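Local coordinates for hypothetical protein APC35681 (Geobacillus stearothermophilus, PDB 1RFZ) that is of uncertain function but belongs to the phosphatidylglycerophosphatase A family and may act on a lipid phosphate, at residues R17-E22 / G70-K75; N55-K60 / N109-I114. All coordinates share one frame; numbering follows the deposited sequence.

In the fold
Both contacts join parts of one all-helical chain, their centres about 19 Å apart on opposite sides of its centre. Contact 1 is largely buried and packs helix 13-22 on helix 61-76, mostly through hydrocarbon, with charged ends at its margin. Contact 2 lies at the surface, where the end of helix 47-58 meets the loop between helices 99-109 and 115-125, and a sulfate ion joins its polar rim. They share no helix, although helices 47-58 and 61-76 are consecutive. Their segments alternate along the chain, and they touch where Arg-17 makes a probable hydrogen bond to Asn-55 and Leu-20 packs on Ile-58. The second subunit borders contact 1; the third and fourth border contact 2.

Contact 1 (R17-E22 / G70-K75); sequences RRWLEE and GIQLDK
Trp-19 and Ile-71 carry most of this contact, their side chains running alongside each other in opposite senses. The indole turns an edge to the isoleucine: Trp-19 CE3 lies 3.9 Å from Ile-71 CB, near the ring plane. With CG1 anti to the carbonyl carbon (chi1 -56°) and the chain extended beyond it, Ile-71 reaches across with its terminal methyl. There Ile-71 CD1 meets Leu-20 CD2 at 3.7 Å and Trp-19 CB at 4.0 Å. Leu-20 starts out pointing away from 70-75, but its CD2 branch comes back to close this apolar patch, which continues on Leu-145. The packing joins helix 13-22 to helix 61-76 in the all-helical fold of the family; the local axes run 38° apart and approach to 11.1 Å, a distance bridged by the indole and the isoleucine side chain. Lys-75 stands over the indole without touching it, its extended chain bringing NZ to 5.1 Å from the centroid of the Trp-19 five-membered ring, almost straight above the face. At that range the cation-pi attraction is weak at most. The same NZ lies 4.1 Å from Glu-22 OE1, an attraction of opposite charges longer than a salt bridge. Glu-22 is also engaged within its own helix, where its OE2 forms a salt bridge of 3.2 Å with Arg-18 NE, one turn back. Gln-72 touches the far end of the indole, Trp-19 CH2 standing 4.3 Å from Gln-72 NE2, and that amide donates a hydrogen bond to Asp-83 of the second subunit, whose Glu-84 packs on Trp-19.

Contact 2 (N55-K60 / N109-I114); sequences NRVISK and NVYGSI. With SO4 (sulfate ion), chain E.
Val-57 and Tyr-111 meet obliquely, one methyl of the valine lying beside the phenol ring. It is the CG2 branch, anti to the carbonyl carbon, that touches: Val-57 CG2 is 3.4 Å from Tyr-111 CE1 and 3.7 Å from Tyr-111 CD1. The tyrosine CB does not point at the helix; the length of the ring brings its hydroxyl end there. Lys-60 lies across this end, nearly perpendicular to it. Its chain bends at chi2 (87°) and at chi4 (56°), which brings CE obliquely to the phenol, Lys-60 CE 3.6 Å from Tyr-111 CZ. Lower in the chain, Lys-60 CG rests 4.3 Å from Val-110 CG1. A sulfate ion, probably from the crystallisation liquor, sits beyond the hydroxyl end of the ring; its O3 is modelled too close to the phenol oxygen, so that approach is doubtful. Arg-56, bent at chi2 and poorly ordered, donates a hydrogen bond from NE to sulfate O2, 3.0 Å long and markedly bent at 134°. Arg-159 is a further donor, and Lys-60 NZ lies near the ion, modelled 3.5 Å from sulfate O3. An alanine at Lys-60 would probably uncover the hydroxyl end of Tyr-111 and leave the sulfate with one positive charge fewer nearby. The loop is shaped by a type I beta turn from Asn-109 to Gly-112, closed by a 2.7 Å hydrogen bond from Gly-112 N to Asn-109 O. Beside it, Arg-56, Arg-159 and Lys-60 make a basic surface site at the end of helix 47-58, occupied by sulfate in the crystal; any bearing on phosphatase activity is not settled.

Contact 1 (R17-E22 / G70-K75)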
loop_
_atom_site.group_PDB
_atom_site.type_symbol
_atom_site.label_atom_id
_atom_site.label_comp_id
_atom_site.label_asym_id
_atom_site.label_seq_id
_atom_site.Cartn_x
_atom_site.Cartn_y
_atom_site.Cartn_z
ATOM N N ARG A 17 -23.920 -5.305 -5.182
ATOM C CA ARG A 17 -24.487 -4.608 -6.334
ATOM C C ARG A 17 -25.761 -3.879 -5.937
ATOM O O ARG A 17 -25.977 -2.734 -6.325
ATOM C CB ARG A 17 -24.798 -5.585 -7.471
ATOM C CG ARG A 17 -23.607 -5.952 -8.321
ATOM C CD ARG A 17 -23.899 -7.127 -9.240
ATOM N NE ARG A 17 -22.770 -7.404 -10.131
ATOM C CZ ARG A 17 -22.483 -6.692 -11.223
ATOM N NH1 ARG A 17 -23.251 -5.663 -11.570
ATOM N NH2 ARG A 17 -21.421 -6.997 -11.957
ATOM N N ARG A 18 -26.603 -4.545 -5.155
ATOM C CA ARG A 18 -27.855 -3.946 -4.724
ATOM C C ARG A 18 -27.590 -2.674 -3.910
ATOM O O ARG A 18 -28.105 -1.608 -4.238
ATOM C CB ARG A 18 -28.661 -4.957 -3.903
ATOM C CG ARG A 18 -30.141 -4.629 -3.769
ATOM C CD ARG A 18 -30.826 -5.677 -2.923
ATOM N NE ARG A 18 -30.114 -5.867 -1.662
ATOM C CZ ARG A 18 -30.455 -6.752 -0.731
ATOM N NH1 ARG A 18 -31.509 -7.543 -0.914
ATOM N NH2 ARG A 18 -29.741 -6.847 0.387
ATOM N N TRP A 19 -26.784 -2.787 -2.857
ATOM C CA TRP A 19 -26.458 -1.634 -2.029
ATOM C C TRP A 19 -26.028 -0.460 -2.904
ATOM O O TRP A 19 -26.508 0.664 -2.714
ATOM C CB TRP A 19 -25.337 -1.978 -1.044
ATOM C CG TRP A 19 -25.764 -2.889 0.082
ATOM C CD1 TRP A 19 -26.802 -3.766 0.066
ATOM C CD2 TRP A 19 -25.087 -3.095 1.338
ATOM N NE1 TRP A 19 -26.812 -4.512 1.219
ATOM C CE2 TRP A 19 -25.770 -4.124 2.015
ATOM C CE3 TRP A 19 -23.970 -2.513 1.949
ATOM C CZ2 TRP A 19 -25.372 -4.589 3.275
ATOM C CZ3 TRP A 19 -23.575 -2.978 3.210
ATOM C CH2 TRP A 19 -24.278 -4.007 3.854
ATOM N N LEU A 20 -25.132 -0.714 -3.861
ATOM C CA LEU A 20 -24.659 0.350 -4.760
ATOM C C LEU A 20 -25.832 1.059 -5.423
ATOM O O LEU A 20 -25.855 2.283 -5.512
ATOM C CB LEU A 20 -23.726 -0.208 -5.851
ATOM C CG LEU A 20 -22.295 -0.615 -5.470
ATOM C CD1 LEU A 20 -21.478 -0.877 -6.728
ATOM C CD2 LEU A 20 -21.654 0.499 -4.671
ATOM N N GLU A 21 -26.796 0.269 -5.896
ATOM C CA GLU A 21 -27.998 0.786 -6.541
ATOM C C GLU A 21 -28.825 1.545 -5.509
ATOM O O GLU A 21 -29.429 2.568 -5.826
ATOM C CB GLU A 21 -28.828 -0.367 -7.109
ATOM C CG GLU A 21 -30.169 0.050 -7.712
ATOM C CD GLU A 21 -30.082 0.383 -9.196
ATOM O OE1 GLU A 21 -29.714 -0.522 -9.983
ATOM O OE2 GLU A 21 -30.387 1.543 -9.576
ATOM N N GLU A 22 -28.832 1.034 -4.275
ATOM C CA GLU A 22 -29.571 1.631 -3.157
ATOM C C GLU A 22 -28.952 2.905 -2.592
ATOM O O GLU A 22 -29.540 3.537 -1.715
ATOM C CB GLU A 22 -29.726 0.624 -2.021
ATOM C CG GLU A 22 -30.765 -0.441 -2.271
ATOM C CD GLU A 22 -30.744 -1.518 -1.208
ATOM O OE1 GLU A 22 -30.719 -1.165 -0.008
ATOM O OE2 GLU A 22 -30.756 -2.717 -1.570
ATOM N N GLY A 70 -17.772 -0.116 3.352
ATOM C CA GLY A 70 -17.911 1.284 3.009
ATOM C C GLY A 70 -19.332 1.781 3.176
ATOM O O GLY A 70 -19.585 2.667 3.976
ATOM N N ILE A 71 -20.266 1.209 2.428
ATOM C CA ILE A 71 -21.649 1.644 2.520
ATOM C C ILE A 71 -22.310 1.322 3.863
ATOM O O ILE A 71 -23.413 1.797 4.140
ATOM C CB ILE A 71 -22.504 1.054 1.379
ATOM C CG1 ILE A 71 -21.901 1.429 0.024
ATOM C CG2 ILE A 71 -23.910 1.623 1.441
ATOM C CD1 ILE A 71 -22.767 1.039 -1.176
ATOM N N GLN A 72 -21.652 0.526 4.701
ATOM C CA GLN A 72 -22.213 0.205 6.017
ATOM C C GLN A 72 -22.055 1.425 6.925
ATOM O O GLN A 72 -23.028 1.933 7.487
ATOM C CB GLN A 72 -21.495 -0.999 6.635
ATOM C CG GLN A 72 -21.960 -1.390 8.038
ATOM C CD GLN A 72 -23.421 -1.876 8.126
ATOM O OE1 GLN A 72 -23.746 -2.703 8.976
ATOM N NE2 GLN A 72 -24.295 -1.352 7.265
ATOM N N LEU A 73 -20.820 1.896 7.050
ATOM C CA LEU A 73 -20.513 3.061 7.867
ATOM C C LEU A 73 -21.227 4.293 7.304
ATOM O O LEU A 73 -21.801 5.086 8.053
ATOM C CB LEU A 73 -18.998 3.283 7.892
ATOM C CG LEU A 73 -18.170 2.066 8.342
ATOM C CD1 LEU A 73 -16.708 2.282 7.971
ATOM C CD2 LEU A 73 -18.334 1.822 9.847
ATOM N N ASP A 74 -21.197 4.447 5.983
ATOM C CA ASP A 74 -21.853 5.582 5.342
ATOM C C ASP A 74 -23.283 5.716 5.843
ATOM O O ASP A 74 -23.774 6.828 6.021
ATOM C CB ASP A 74 -21.869 5.427 3.815
ATOM C CG ASP A 74 -20.822 6.292 3.124
ATOM O OD1 ASP A 74 -20.715 7.487 3.470
ATOM O OD2 ASP A 74 -20.117 5.781 2.224
ATOM N N LYS A 75 -23.944 4.579 6.072
ATOM C CA LYS A 75 -25.326 4.570 6.551
ATOM C C LYS A 75 -25.463 4.904 8.033
ATOM O O LYS A 75 -26.209 5.806 8.392
ATOM C CB LYS A 75 -25.981 3.215 6.272
ATOM C CG LYS A 75 -26.621 3.091 4.895
ATOM C CD LYS A 75 -27.338 1.750 4.755
ATOM C CE LYS A 75 -27.965 1.567 3.373
ATOM N NZ LYS A 75 -28.556 0.199 3.186
#

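Contact 2 (N55-K60 / N109-I114)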
loop_
_atom_site.group_PDB
_atom_site.type_symbol
_atom_site.label_atom_id
_atom_site.label_comp_id
_atom_site.label_asym_id
_atom_site.label_seq_id
_atom_site.Cartn_x
_atom_site.Cartn_y
_atom_site.Cartn_z
ATOM N N ASN A 55 -17.798 -4.507 -14.174
ATOM C CA ASN A 55 -18.369 -5.724 -13.618
ATOM C C ASN A 55 -17.253 -6.617 -13.124
ATOM O O ASN A 55 -17.373 -7.296 -12.096
ATOM C CB ASN A 55 -19.183 -6.471 -14.673
ATOM C CG ASN A 55 -20.501 -5.786 -14.993
ATOM O OD1 ASN A 55 -21.247 -5.392 -14.095
ATOM N ND2 ASN A 55 -20.802 -5.658 -16.280
ATOM N N ARG A 56 -16.151 -6.604 -13.861
ATOM C CA ARG A 56 -15.009 -7.430 -13.514
ATOM C C ARG A 56 -14.458 -7.116 -12.131
ATOM O O ARG A 56 -14.209 -8.022 -11.338
ATOM C CB ARG A 56 -13.915 -7.269 -14.559
ATOM C CG ARG A 56 -13.230 -8.565 -14.838
ATOM C CD ARG A 56 -14.235 -9.572 -15.324
ATOM N NE ARG A 56 -13.695 -10.920 -15.260
ATOM C CZ ARG A 56 -14.354 -12.001 -15.653
ATOM N NH1 ARG A 56 -15.583 -11.883 -16.143
ATOM N NH2 ARG A 56 -13.783 -13.197 -15.553
ATOM N N VAL A 57 -14.262 -5.832 -11.850
ATOM C CA VAL A 57 -13.758 -5.403 -10.554
ATOM C C VAL A 57 -14.734 -5.772 -9.421
ATOM O O VAL A 57 -14.329 -6.243 -8.347
ATOM C CB VAL A 57 -13.528 -3.875 -10.552
ATOM C CG1 VAL A 57 -13.376 -3.348 -9.125
ATOM C CG2 VAL A 57 -12.298 -3.554 -11.350
ATOM N N ILE A 58 -16.019 -5.558 -9.677
ATOM C CA ILE A 58 -17.045 -5.830 -8.690
ATOM C C ILE A 58 -17.175 -7.316 -8.360
ATOM O O ILE A 58 -17.561 -7.682 -7.242
ATOM C CB ILE A 58 -18.381 -5.206 -9.153
ATOM C CG1 ILE A 58 -18.307 -3.684 -8.941
ATOM C CG2 ILE A 58 -19.551 -5.782 -8.378
ATOM C CD1 ILE A 58 -19.354 -2.866 -9.679
ATOM N N SER A 59 -16.818 -8.176 -9.307
ATOM C CA SER A 59 -16.874 -9.628 -9.081
ATOM C C SER A 59 -15.838 -10.137 -8.062
ATOM O O SER A 59 -15.841 -11.313 -7.702
ATOM C CB SER A 59 -16.636 -10.356 -10.395
ATOM O OG SER A 59 -15.342 -10.052 -10.884
ATOM N N LYS A 60 -14.949 -9.246 -7.628
ATOM C CA LYS A 60 -13.882 -9.552 -6.676
ATOM C C LYS A 60 -14.268 -9.399 -5.200
ATOM O O LYS A 60 -14.754 -8.353 -4.795
ATOM C CB LYS A 60 -12.676 -8.639 -6.941
ATOM C CG LYS A 60 -11.631 -9.168 -7.903
ATOM C CD LYS A 60 -11.954 -8.847 -9.332
ATOM C CE LYS A 60 -10.808 -9.280 -10.228
ATOM N NZ LYS A 60 -10.485 -10.729 -10.073
ATOM N N ASN A 109 -5.738 -1.203 -5.801
ATOM C CA ASN A 109 -4.621 -2.158 -5.850
ATOM C C ASN A 109 -5.011 -3.449 -6.539
ATOM O O ASN A 109 -4.182 -4.104 -7.167
ATOM C CB ASN A 109 -4.104 -2.506 -4.450
ATOM C CG ASN A 109 -2.819 -1.780 -4.105
ATOM O OD1 ASN A 109 -2.037 -1.420 -4.993
ATOM N ND2 ASN A 109 -2.584 -1.570 -2.811
ATOM N N VAL A 110 -6.277 -3.822 -6.400
ATOM C CA VAL A 110 -6.797 -5.034 -7.011
ATOM C C VAL A 110 -6.291 -5.163 -8.442
ATOM O O VAL A 110 -6.089 -6.265 -8.933
ATOM C CB VAL A 110 -8.349 -5.031 -6.969
ATOM C CG1 VAL A 110 -8.922 -5.828 -8.124
ATOM C CG2 VAL A 110 -8.821 -5.605 -5.649
ATOM N N TYR A 111 -6.079 -4.043 -9.121
ATOM C CA TYR A 111 -5.569 -4.120 -10.476
ATOM C C TYR A 111 -4.201 -3.498 -10.678
ATOM O O TYR A 111 -3.737 -3.359 -11.817
ATOM C CB TYR A 111 -6.588 -3.572 -11.473
ATOM C CG TYR A 111 -7.564 -4.646 -11.859
ATOM C CD1 TYR A 111 -8.829 -4.704 -11.290
ATOM C CD2 TYR A 111 -7.171 -5.690 -12.711
ATOM C CE1 TYR A 111 -9.685 -5.779 -11.553
ATOM C CE2 TYR A 111 -8.010 -6.768 -12.978
ATOM C CZ TYR A 111 -9.266 -6.805 -12.397
ATOM O OH TYR A 111 -10.119 -7.848 -12.674
ATOM N N GLY A 112 -3.552 -3.138 -9.572
ATOM C CA GLY A 112 -2.209 -2.596 -9.656
ATOM C C GLY A 112 -1.927 -1.138 -9.360
ATOM O O GLY A 112 -2.824 -0.306 -9.213
ATOM N N SER A 113 -0.634 -0.846 -9.277
ATOM C CA SER A 113 -0.155 0.495 -9.015
ATOM C C SER A 113 -0.531 1.461 -10.133
ATOM O O SER A 113 -0.723 2.640 -9.886
ATOM C CB SER A 113 1.364 0.479 -8.830
ATOM O OG SER A 113 2.010 0.026 -9.999
ATOM N N ILE A 114 -0.634 0.963 -11.359
ATOM C CA ILE A 114 -0.981 1.802 -12.498
ATOM C C ILE A 114 -2.224 2.662 -12.273
ATOM O O ILE A 114 -2.255 3.832 -12.661
ATOM C CB ILE A 114 -1.174 0.949 -13.762
ATOM C CG1 ILE A 114 0.139 0.856 -14.508
ATOM C CG2 ILE A 114 -2.181 1.561 -14.673
ATOM C CD1 ILE A 114 1.268 0.469 -13.627
HETATM S S SO4 E . -9.942 -10.844 -14.515
HETATM O O1 SO4 E . -8.539 -10.487 -14.849
HETATM O O2 SO4 E . -10.756 -10.781 -15.752
HETATM O O3 SO4 E . -10.492 -9.930 -13.485
HETATM O O4 SO4 E . -10.007 -12.219 -13.967
#